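Local coordinates for tetracycline repressor protein class G (Acinetobacter baumannii, PDB 6RX9), which represses the tetracycline resistance gene tetA by binding its operator DNA through a helix-turn-helix region, and probably loses operator affinity when tetracycline binds, at residues S24-T27 against R28-A31; A40-W43 against H44-K48; N47-A50 against L51-L55. All blocks are in the same frame, centred on the assembly; numbering follows the deposited sequence.

Interaction 1 of 3, residues S24-T27 against R28-A31; sequences SLTT and RKLA
The backbone carbonyl oxygen S24 O takes a hydrogen bond from the ammonium group of K29, with S24 O and K29 NZ 3.0 Å apart. The nitrogen lies in the carbonyl plane, on a lone pair. K29 reaches that far back because its chain is extended beyond CG, while CG itself sits beside the backbone N, opposite the carbonyl carbon (chi1 -75°). On the way its methylene groups cross the hydroxyl of T26: K29 CG comes within 3.3 Å of T26 OG1. T26 OG1 also accepts from K29 N at 3.1 Å, with a fairly straight N-H...O angle of 161°. T26 is therefore the N-cap of helix 27-34, the first helix of the helix-turn-helix motif, and one residue, K29, meets its cap through both backbone and side chain. The T26 chi1 of 74° holds OG1 between its backbone N and carbonyl carbon, facing K29 N. Helical backbone bonds follow: L30 N to T26 O, 3.1 Å, and A31 N to T27 O, 3.0 Å. L30 also packs on V9, A12 and A13 of helix 6-20, and A31 on L41 of helix 38-42.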
ATOM      1  N   SER A  24     -15.211  -7.017 -12.179  1.00 44.41           N
ATOM      2  CA  SER A  24     -16.489  -7.431 -12.819  1.00 44.98           C
ATOM      3  C   SER A  24     -17.607  -6.412 -12.552  1.00 43.15           C
ATOM      4  O   SER A  24     -18.648  -6.506 -13.226  1.00 43.40           O
ATOM      5  CB  SER A  24     -16.904  -8.808 -12.368  1.00 46.43           C
ATOM      6  OG  SER A  24     -15.979  -9.784 -12.820  1.00 48.45           O
ATOM      7  N   LEU A  25     -17.417  -5.494 -11.601  1.00 41.14           N
ATOM      8  CA  LEU A  25     -18.424  -4.455 -11.244  1.00 40.05           C
ATOM      9  C   LEU A  25     -18.602  -3.496 -12.429  1.00 39.41           C
ATOM     10  O   LEU A  25     -17.586  -3.000 -12.945  1.00 39.19           O
ATOM     11  CB  LEU A  25     -17.949  -3.719  -9.986  1.00 39.28           C
ATOM     12  CG  LEU A  25     -18.900  -2.669  -9.417  1.00 39.37           C
ATOM     13  CD1 LEU A  25     -20.259  -3.272  -9.092  1.00 40.09           C
ATOM     14  CD2 LEU A  25     -18.298  -2.018  -8.179  1.00 38.73           C
ATOM     15  N   THR A  26     -19.846  -3.279 -12.869  1.00 39.45           N
ATOM     16  CA  THR A  26     -20.216  -2.279 -13.908  1.00 39.13           C
ATOM     17  C   THR A  26     -21.478  -1.536 -13.459  1.00 38.83           C
ATOM     18  O   THR A  26     -22.267  -2.120 -12.690  1.00 38.58           O
ATOM     19  CB  THR A  26     -20.409  -2.920 -15.292  1.00 40.20           C
ATOM     20  OG1 THR A  26     -21.642  -3.640 -15.316  1.00 40.43           O
ATOM     21  CG2 THR A  26     -19.273  -3.842 -15.677  1.00 40.70           C
ATOM     22  N   THR A  27     -21.656  -0.303 -13.939  1.00 38.99           N
ATOM     23  CA  THR A  27     -22.855   0.539 -13.684  1.00 39.34           C
ATOM     24  C   THR A  27     -24.094  -0.153 -14.270  1.00 40.43           C
ATOM     25  O   THR A  27     -25.174  -0.031 -13.671  1.00 40.12           O
ATOM     26  CB  THR A  27     -22.665   1.958 -14.235  1.00 39.56           C
ATOM     27  OG1 THR A  27     -22.362   1.866 -15.627  1.00 40.42           O
ATOM     28  CG2 THR A  27     -21.565   2.719 -13.526  1.00 38.90           C
ATOM     29  N   ARG A  28     -23.943  -0.878 -15.381  1.00 41.72           N
ATOM     30  CA  ARG A  28     -25.066  -1.608 -16.026  1.00 42.96           C
ATOM     31  C   ARG A  28     -25.556  -2.728 -15.097  1.00 42.56           C
ATOM     32  O   ARG A  28     -26.784  -2.849 -14.927  1.00 43.08           O
ATOM     33  CB  ARG A  28     -24.654  -2.159 -17.395  1.00 44.74           C
ATOM     34  CG  ARG A  28     -25.822  -2.668 -18.226  1.00 46.64           C
ATOM     35  CD  ARG A  28     -26.925  -1.634 -18.390  1.00 47.30           C
ATOM     36  NE  ARG A  28     -28.041  -2.140 -19.172  1.00 48.97           N
ATOM     37  CZ  ARG A  28     -28.066  -2.232 -20.499  1.00 50.46           C
ATOM     38  NH1 ARG A  28     -29.142  -2.712 -21.100  1.00 51.89           N
ATOM     39  NH2 ARG A  28     -27.024  -1.856 -21.221  1.00 50.66           N
ATOM     40  N   LYS A  29     -24.638  -3.502 -14.513  1.00 42.29           N
ATOM     41  CA  LYS A  29     -24.964  -4.609 -13.570  1.00 42.82           C
ATOM     42  C   LYS A  29     -25.624  -4.033 -12.312  1.00 41.78           C
ATOM     43  O   LYS A  29     -26.561  -4.674 -11.791  1.00 42.29           O
ATOM     44  CB  LYS A  29     -23.708  -5.417 -13.234  1.00 43.40           C
ATOM     45  CG  LYS A  29     -23.240  -6.351 -14.342  1.00 45.37           C
ATOM     46  CD  LYS A  29     -21.913  -7.012 -14.049  1.00 45.93           C
ATOM     47  CE  LYS A  29     -21.442  -7.909 -15.173  1.00 47.67           C
ATOM     48  NZ  LYS A  29     -20.097  -8.462 -14.898  1.00 47.85           N
ATOM     49  N   LEU A  30     -25.170  -2.860 -11.858  1.00 40.17           N
ATOM     50  CA  LEU A  30     -25.728  -2.156 -10.671  1.00 39.52           C
ATOM     51  C   LEU A  30     -27.191  -1.777 -10.940  1.00 40.53           C
ATOM     52  O   LEU A  30     -28.043  -2.095 -10.090  1.00 40.71           O
ATOM     53  CB  LEU A  30     -24.874  -0.920 -10.369  1.00 38.08           C
ATOM     54  CG  LEU A  30     -25.301  -0.094  -9.157  1.00 37.56           C
ATOM     55  CD1 LEU A  30     -25.565  -0.980  -7.948  1.00 37.77           C
ATOM     56  CD2 LEU A  30     -24.251   0.956  -8.830  1.00 36.57           C
ATOM     57  N   ALA A  31     -27.467  -1.130 -12.077  1.00 41.63           N
ATOM     58  CA  ALA A  31     -28.824  -0.692 -12.489  1.00 43.25           C
ATOM     59  C   ALA A  31     -29.774  -1.895 -12.481  1.00 45.36           C
ATOM     60  O   ALA A  31     -30.893  -1.761 -11.941  1.00 46.19           O
ATOM     61  CB  ALA A  31     -28.778  -0.037 -13.849  1.00 43.75           C
TER

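Interaction 2 of 3, residues A40-W43 against H44-K48; sequences ALYW and HFQNK
Y42 offers a ring face to the aliphatic part of Q46: Q46 CG stands 3.6 Å from the Y42 ring centroid, a CH-pi contact displaced toward the rim. Y42 CG stands anti to its backbone N, which carries the ring to Q46. The glutamine then bends at chi2 (94°) and folds its amide back, so that Q46 NE2 donates to Y42 O at 2.8 Å. This bond is almost linear, 173° at the hydrogen, and the acceptor lies in the amide plane, which fixes the rotation of that amide. The contact sits at the C-terminal part of helix 38-42, the recognition helix by its place as the second helix of the helix-turn-helix, and in the turn that leads to helix 48-59. Here L41 O accepts twice, from H44 N at 2.9 Å and from F45 N at 3.0 Å; the former donor lies well above the carbonyl plane. The edge of the W43 six-membered ring points at the H44 imidazole face, planes at 86°, with W43 CE3 over the centre of the imidazole. The H44 ring turns back past A40, and H44 CD2 lies 3.4 Å from A40 O. H44 NE2 hydrogen-bonds to L4 O, tying the turn to the N-terminal segment.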
ATOM      1  N   ALA A  40     -31.850   6.701 -14.380  1.00 43.01           N
ATOM      2  CA  ALA A  40     -32.062   6.818 -12.918  1.00 42.71           C
ATOM      3  C   ALA A  40     -30.721   6.642 -12.194  1.00 41.26           C
ATOM      4  O   ALA A  40     -30.426   7.451 -11.299  1.00 40.94           O
ATOM      5  CB  ALA A  40     -33.091   5.815 -12.452  1.00 43.39           C
ATOM      6  N   LEU A  41     -29.927   5.642 -12.586  1.00 40.46           N
ATOM      7  CA  LEU A  41     -28.588   5.384 -11.987  1.00 39.32           C
ATOM      8  C   LEU A  41     -27.576   6.409 -12.514  1.00 38.79           C
ATOM      9  O   LEU A  41     -26.738   6.864 -11.715  1.00 37.84           O
ATOM     10  CB  LEU A  41     -28.137   3.954 -12.297  1.00 39.39           C
ATOM     11  CG  LEU A  41     -26.748   3.585 -11.776  1.00 38.66           C
ATOM     12  CD1 LEU A  41     -26.647   3.807 -10.272  1.00 38.24           C
ATOM     13  CD2 LEU A  41     -26.403   2.149 -12.125  1.00 39.04           C
ATOM     14  N   TYR A  42     -27.652   6.753 -13.805  1.00 39.37           N
ATOM     15  CA  TYR A  42     -26.709   7.674 -14.496  1.00 39.75           C
ATOM     16  C   TYR A  42     -26.670   9.030 -13.776  1.00 40.09           C
ATOM     17  O   TYR A  42     -25.596   9.663 -13.770  1.00 39.60           O
ATOM     18  CB  TYR A  42     -27.093   7.833 -15.969  1.00 40.85           C
ATOM     19  CG  TYR A  42     -26.080   8.566 -16.811  1.00 41.28           C
ATOM     20  CD1 TYR A  42     -24.952   7.924 -17.301  1.00 41.08           C
ATOM     21  CD2 TYR A  42     -26.261   9.899 -17.141  1.00 42.10           C
ATOM     22  CE1 TYR A  42     -24.024   8.594 -18.085  1.00 41.95           C
ATOM     23  CE2 TYR A  42     -25.346  10.580 -17.925  1.00 42.88           C
ATOM     24  CZ  TYR A  42     -24.223   9.927 -18.402  1.00 43.07           C
ATOM     25  OH  TYR A  42     -23.326  10.611 -19.172  1.00 43.85           O
ATOM     26  N   TRP A  43     -27.800   9.456 -13.194  1.00 41.05           N
ATOM     27  CA  TRP A  43     -27.941  10.708 -12.401  1.00 41.64           C
ATOM     28  C   TRP A  43     -26.965  10.705 -11.216  1.00 40.56           C
ATOM     29  O   TRP A  43     -26.404  11.779 -10.914  1.00 40.42           O
ATOM     30  CB  TRP A  43     -29.388  10.888 -11.922  1.00 43.05           C
ATOM     31  CG  TRP A  43     -29.629  12.188 -11.218  1.00 44.17           C
ATOM     32  CD1 TRP A  43     -29.919  13.385 -11.800  1.00 45.46           C
ATOM     33  CD2 TRP A  43     -29.575  12.437  -9.800  1.00 44.57           C
ATOM     34  NE1 TRP A  43     -30.064  14.356 -10.849  1.00 46.25           N
ATOM     35  CE2 TRP A  43     -29.860  13.808  -9.612  1.00 45.56           C
ATOM     36  CE3 TRP A  43     -29.322  11.644  -8.674  1.00 43.93           C
ATOM     37  CZ2 TRP A  43     -29.896  14.397  -8.349  1.00 46.18           C
ATOM     38  CZ3 TRP A  43     -29.358  12.228  -7.425  1.00 44.52           C
ATOM     39  CH2 TRP A  43     -29.643  13.586  -7.266  1.00 45.30           C
ATOM     40  N   HIS A  44     -26.792   9.551 -10.565  1.00 39.60           N
ATOM     41  CA  HIS A  44     -25.886   9.352  -9.400  1.00 38.95           C
ATOM     42  C   HIS A  44     -24.436   9.187  -9.875  1.00 37.92           C
ATOM     43  O   HIS A  44     -23.553   9.869  -9.321  1.00 37.31           O
ATOM     44  CB  HIS A  44     -26.334   8.144  -8.564  1.00 39.04           C
ATOM     45  CG  HIS A  44     -27.667   8.309  -7.920  1.00 39.98           C
ATOM     46  ND1 HIS A  44     -27.832   9.007  -6.741  1.00 40.43           N
ATOM     47  CD2 HIS A  44     -28.891   7.861  -8.272  1.00 41.08           C
ATOM     48  CE1 HIS A  44     -29.104   8.991  -6.400  1.00 41.49           C
ATOM     49  NE2 HIS A  44     -29.777   8.295  -7.324  1.00 41.86           N
ATOM     50  N   PHE A  45     -24.194   8.298 -10.843  1.00 37.31           N
ATOM     51  CA  PHE A  45     -22.837   7.950 -11.344  1.00 36.88           C
ATOM     52  C   PHE A  45     -22.866   7.784 -12.863  1.00 37.23           C
ATOM     53  O   PHE A  45     -23.592   6.899 -13.346  1.00 37.36           O
ATOM     54  CB  PHE A  45     -22.334   6.674 -10.667  1.00 36.42           C
ATOM     55  CG  PHE A  45     -22.409   6.719  -9.165  1.00 36.12           C
ATOM     56  CD1 PHE A  45     -21.520   7.497  -8.438  1.00 36.58           C
ATOM     57  CD2 PHE A  45     -23.381   6.008  -8.478  1.00 36.48           C
ATOM     58  CE1 PHE A  45     -21.597   7.554  -7.056  1.00 36.27           C
ATOM     59  CE2 PHE A  45     -23.460   6.073  -7.095  1.00 36.47           C
ATOM     60  CZ  PHE A  45     -22.569   6.845  -6.388  1.00 36.35           C
ATOM     61  N   GLN A  46     -22.094   8.604 -13.581  1.00 37.39           N
ATOM     62  CA  GLN A  46     -22.021   8.582 -15.066  1.00 38.59           C
ATOM     63  C   GLN A  46     -20.955   7.585 -15.527  1.00 38.16           C
ATOM     64  O   GLN A  46     -20.947   7.259 -16.727  1.00 39.42           O
ATOM     65  CB  GLN A  46     -21.734   9.976 -15.623  1.00 39.73           C
ATOM     66  CG  GLN A  46     -22.882  10.958 -15.419  1.00 40.29           C
ATOM     67  CD  GLN A  46     -22.715  11.770 -14.159  1.00 40.11           C
ATOM     68  OE1 GLN A  46     -21.783  12.560 -14.038  1.00 40.91           O
ATOM     69  NE2 GLN A  46     -23.624  11.589 -13.213  1.00 39.69           N
ATOM     70  N   ASN A  47     -20.089   7.112 -14.623  1.00 37.33           N
ATOM     71  CA  ASN A  47     -19.005   6.156 -14.976  1.00 37.44           C
ATOM     72  C   ASN A  47     -18.592   5.343 -13.743  1.00 36.19           C
ATOM     73  O   ASN A  47     -18.943   5.733 -12.609  1.00 34.56           O
ATOM     74  CB  ASN A  47     -17.818   6.882 -15.616  1.00 38.52           C
ATOM     75  CG  ASN A  47     -17.378   8.097 -14.827  1.00 39.03           C
ATOM     76  OD1 ASN A  47     -16.921   7.974 -13.694  1.00 38.02           O
ATOM     77  ND2 ASN A  47     -17.527   9.275 -15.412  1.00 40.58           N
ATOM     78  N   LYS A  48     -17.873   4.244 -13.978  1.00 36.07           N
ATOM     79  CA  LYS A  48     -17.407   3.297 -12.934  1.00 35.80           C
ATOM     80  C   LYS A  48     -16.471   4.026 -11.962  1.00 35.28           C
ATOM     81  O   LYS A  48     -16.538   3.723 -10.762  1.00 33.79           O
ATOM     82  CB  LYS A  48     -16.699   2.104 -13.582  1.00 36.54           C
ATOM     83  CG  LYS A  48     -16.167   1.061 -12.612  1.00 36.25           C
ATOM     84  CD  LYS A  48     -15.689  -0.194 -13.303  1.00 37.28           C
ATOM     85  CE  LYS A  48     -15.106  -1.208 -12.345  1.00 37.22           C
ATOM     86  NZ  LYS A  48     -14.876  -2.508 -13.015  1.00 38.36           N
TER

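Interaction 3 of 3, residues N47-A50 against L51-L55; sequences NKRA and LLDAL
The guanidinium of R49 meets L52 over one face and D53 at its edge, one helical turn along helix 48-59, which follows the helix-turn-helix motif in the DNA-binding region. Over the face, L52 CB comes within 3.4 Å of R49 NH1; L52 CD1 lies over a face too, 3.9 Å above the guanidinium plane of R49 and offset toward the rim. At the edge, D53 OD1 forms a salt bridge with R49 NH1 at 2.7 Å, and R49 NE adds a weak bond to the same oxygen. The groups are not coplanar: their planes differ by 28°, and OD1 is met on its anti side, with the nitrogen 33° out of the carboxylate plane. Two bends allow this i to i+4 pairing: the arginine chain turns at chi2 (57°) and again at chi3, which lays NE and NH1 beside D53. Both R49 and D53 also touch T103, so the pair lies where this helix faces the loop after helix 96-102. At the start of the helix, N47 is the N-cap: N47 OD1 accepts from A50 N at 3.0 Å. The backbone continues with L52 N to K48 O, 2.9 Å, and D53 N to R49 O, 3.0 Å. The ammonium of K48 reaches away to L25 O and M22 O. L51 packs on I10 of helix 6-20, while the methylene L51 CB rests 3.3 Å from K48 O.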
ATOM      1  N   ASN A  47     -20.089   7.112 -14.623  1.00 37.33           N
ATOM      2  CA  ASN A  47     -19.005   6.156 -14.976  1.00 37.44           C
ATOM      3  C   ASN A  47     -18.592   5.343 -13.743  1.00 36.19           C
ATOM      4  O   ASN A  47     -18.943   5.733 -12.609  1.00 34.56           O
ATOM      5  CB  ASN A  47     -17.818   6.882 -15.616  1.00 38.52           C
ATOM      6  CG  ASN A  47     -17.378   8.097 -14.827  1.00 39.03           C
ATOM      7  OD1 ASN A  47     -16.921   7.974 -13.694  1.00 38.02           O
ATOM      8  ND2 ASN A  47     -17.527   9.275 -15.412  1.00 40.58           N
ATOM      9  N   LYS A  48     -17.873   4.244 -13.978  1.00 36.07           N
ATOM     10  CA  LYS A  48     -17.407   3.297 -12.934  1.00 35.80           C
ATOM     11  C   LYS A  48     -16.471   4.026 -11.962  1.00 35.28           C
ATOM     12  O   LYS A  48     -16.538   3.723 -10.762  1.00 33.79           O
ATOM     13  CB  LYS A  48     -16.699   2.104 -13.582  1.00 36.54           C
ATOM     14  CG  LYS A  48     -16.167   1.061 -12.612  1.00 36.25           C
ATOM     15  CD  LYS A  48     -15.689  -0.194 -13.303  1.00 37.28           C
ATOM     16  CE  LYS A  48     -15.106  -1.208 -12.345  1.00 37.22           C
ATOM     17  NZ  LYS A  48     -14.876  -2.508 -13.015  1.00 38.36           N
ATOM     18  N   ARG A  49     -15.630   4.931 -12.474  1.00 36.47           N
ATOM     19  CA  ARG A  49     -14.656   5.723 -11.674  1.00 37.20           C
ATOM     20  C   ARG A  49     -15.404   6.464 -10.558  1.00 35.45           C
ATOM     21  O   ARG A  49     -14.958   6.390  -9.396  1.00 34.82           O
ATOM     22  CB  ARG A  49     -13.890   6.697 -12.579  1.00 40.25           C
ATOM     23  CG  ARG A  49     -12.814   7.511 -11.873  1.00 41.98           C
ATOM     24  CD  ARG A  49     -11.772   6.649 -11.182  1.00 42.94           C
ATOM     25  NE  ARG A  49     -12.066   6.427  -9.770  1.00 43.97           N
ATOM     26  CZ  ARG A  49     -11.473   5.519  -8.994  1.00 43.87           C
ATOM     27  NH1 ARG A  49     -11.824   5.414  -7.724  1.00 44.12           N
ATOM     28  NH2 ARG A  49     -10.547   4.711  -9.485  1.00 45.02           N
ATOM     29  N   ALA A  50     -16.507   7.137 -10.895  1.00 34.71           N
ATOM     30  CA  ALA A  50     -17.341   7.907  -9.942  1.00 33.87           C
ATOM     31  C   ALA A  50     -17.910   6.962  -8.876  1.00 32.57           C
ATOM     32  O   ALA A  50     -17.877   7.329  -7.688  1.00 31.79           O
ATOM     33  CB  ALA A  50     -18.432   8.643 -10.682  1.00 34.60           C
ATOM     34  N   LEU A  51     -18.387   5.779  -9.283  1.00 32.41           N
ATOM     35  CA  LEU A  51     -18.935   4.738  -8.368  1.00 32.20           C
ATOM     36  C   LEU A  51     -17.841   4.279  -7.392  1.00 31.81           C
ATOM     37  O   LEU A  51     -18.125   4.216  -6.173  1.00 30.89           O
ATOM     38  CB  LEU A  51     -19.470   3.562  -9.192  1.00 32.44           C
ATOM     39  CG  LEU A  51     -19.986   2.371  -8.385  1.00 32.43           C
ATOM     40  CD1 LEU A  51     -21.095   2.793  -7.438  1.00 32.57           C
ATOM     41  CD2 LEU A  51     -20.462   1.257  -9.305  1.00 33.44           C
ATOM     42  N   LEU A  52     -16.644   3.967  -7.901  1.00 31.94           N
ATOM     43  CA  LEU A  52     -15.496   3.498  -7.075  1.00 32.17           C
ATOM     44  C   LEU A  52     -15.133   4.571  -6.037  1.00 32.28           C
ATOM     45  O   LEU A  52     -14.864   4.191  -4.881  1.00 32.32           O
ATOM     46  CB  LEU A  52     -14.297   3.167  -7.971  1.00 32.38           C
ATOM     47  CG  LEU A  52     -14.439   1.920  -8.844  1.00 33.08           C
ATOM     48  CD1 LEU A  52     -13.156   1.649  -9.610  1.00 33.72           C
ATOM     49  CD2 LEU A  52     -14.832   0.703  -8.020  1.00 33.05           C
ATOM     50  N   ASP A  53     -15.120   5.849  -6.432  1.00 33.53           N
ATOM     51  CA  ASP A  53     -14.861   7.005  -5.526  1.00 34.34           C
ATOM     52  C   ASP A  53     -15.843   6.970  -4.348  1.00 33.95           C
ATOM     53  O   ASP A  53     -15.390   7.148  -3.193  1.00 32.93           O
ATOM     54  CB  ASP A  53     -14.962   8.346  -6.259  1.00 36.17           C
ATOM     55  CG  ASP A  53     -13.847   8.616  -7.257  1.00 37.60           C
ATOM     56  OD1 ASP A  53     -12.830   7.896  -7.222  1.00 39.05           O
ATOM     57  OD2 ASP A  53     -14.010   9.547  -8.070  1.00 39.57           O
ATOM     58  N   ALA A  54     -17.134   6.752  -4.622  1.00 33.28           N
ATOM     59  CA  ALA A  54     -18.218   6.720  -3.610  1.00 33.41           C
ATOM     60  C   ALA A  54     -18.065   5.490  -2.706  1.00 32.69           C
ATOM     61  O   ALA A  54     -18.291   5.625  -1.486  1.00 32.79           O
ATOM     62  CB  ALA A  54     -19.567   6.743  -4.284  1.00 33.79           C
ATOM     63  N   LEU A  55     -17.697   4.338  -3.274  1.00 32.15           N
ATOM     64  CA  LEU A  55     -17.465   3.078  -2.516  1.00 32.34           C
ATOM     65  C   LEU A  55     -16.296   3.281  -1.544  1.00 32.23           C
ATOM     66  O   LEU A  55     -16.432   2.874  -0.374  1.00 32.47           O
ATOM     67  CB  LEU A  55     -17.183   1.925  -3.486  1.00 32.28           C
ATOM     68  CG  LEU A  55     -18.392   1.412  -4.269  1.00 32.78           C
ATOM     69  CD1 LEU A  55     -17.961   0.447  -5.362  1.00 33.05           C
ATOM     70  CD2 LEU A  55     -19.405   0.751  -3.346  1.00 33.31           C
TER

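From the N terminus the three contacts run in series within the DNA-binding region. Interaction 1 caps helix 27-34 after the loop from helix 6-20. Interaction 2 closes the turn leaving helix 38-42, and interaction 3 begins on N47 and K48, where interaction 2 ends, and continues into helix 48-59. None nests in or crosses another, yet all three meet in space, their centres 9 to 11 Å apart. L30 of interaction 1 packs against both L41 and L51, joining helix 27-34 to helices 38-42 and 48-59. F45, in the turn of interaction 2, lies against L51 and A54 and also against V9 and I10, which brings in helix 6-20.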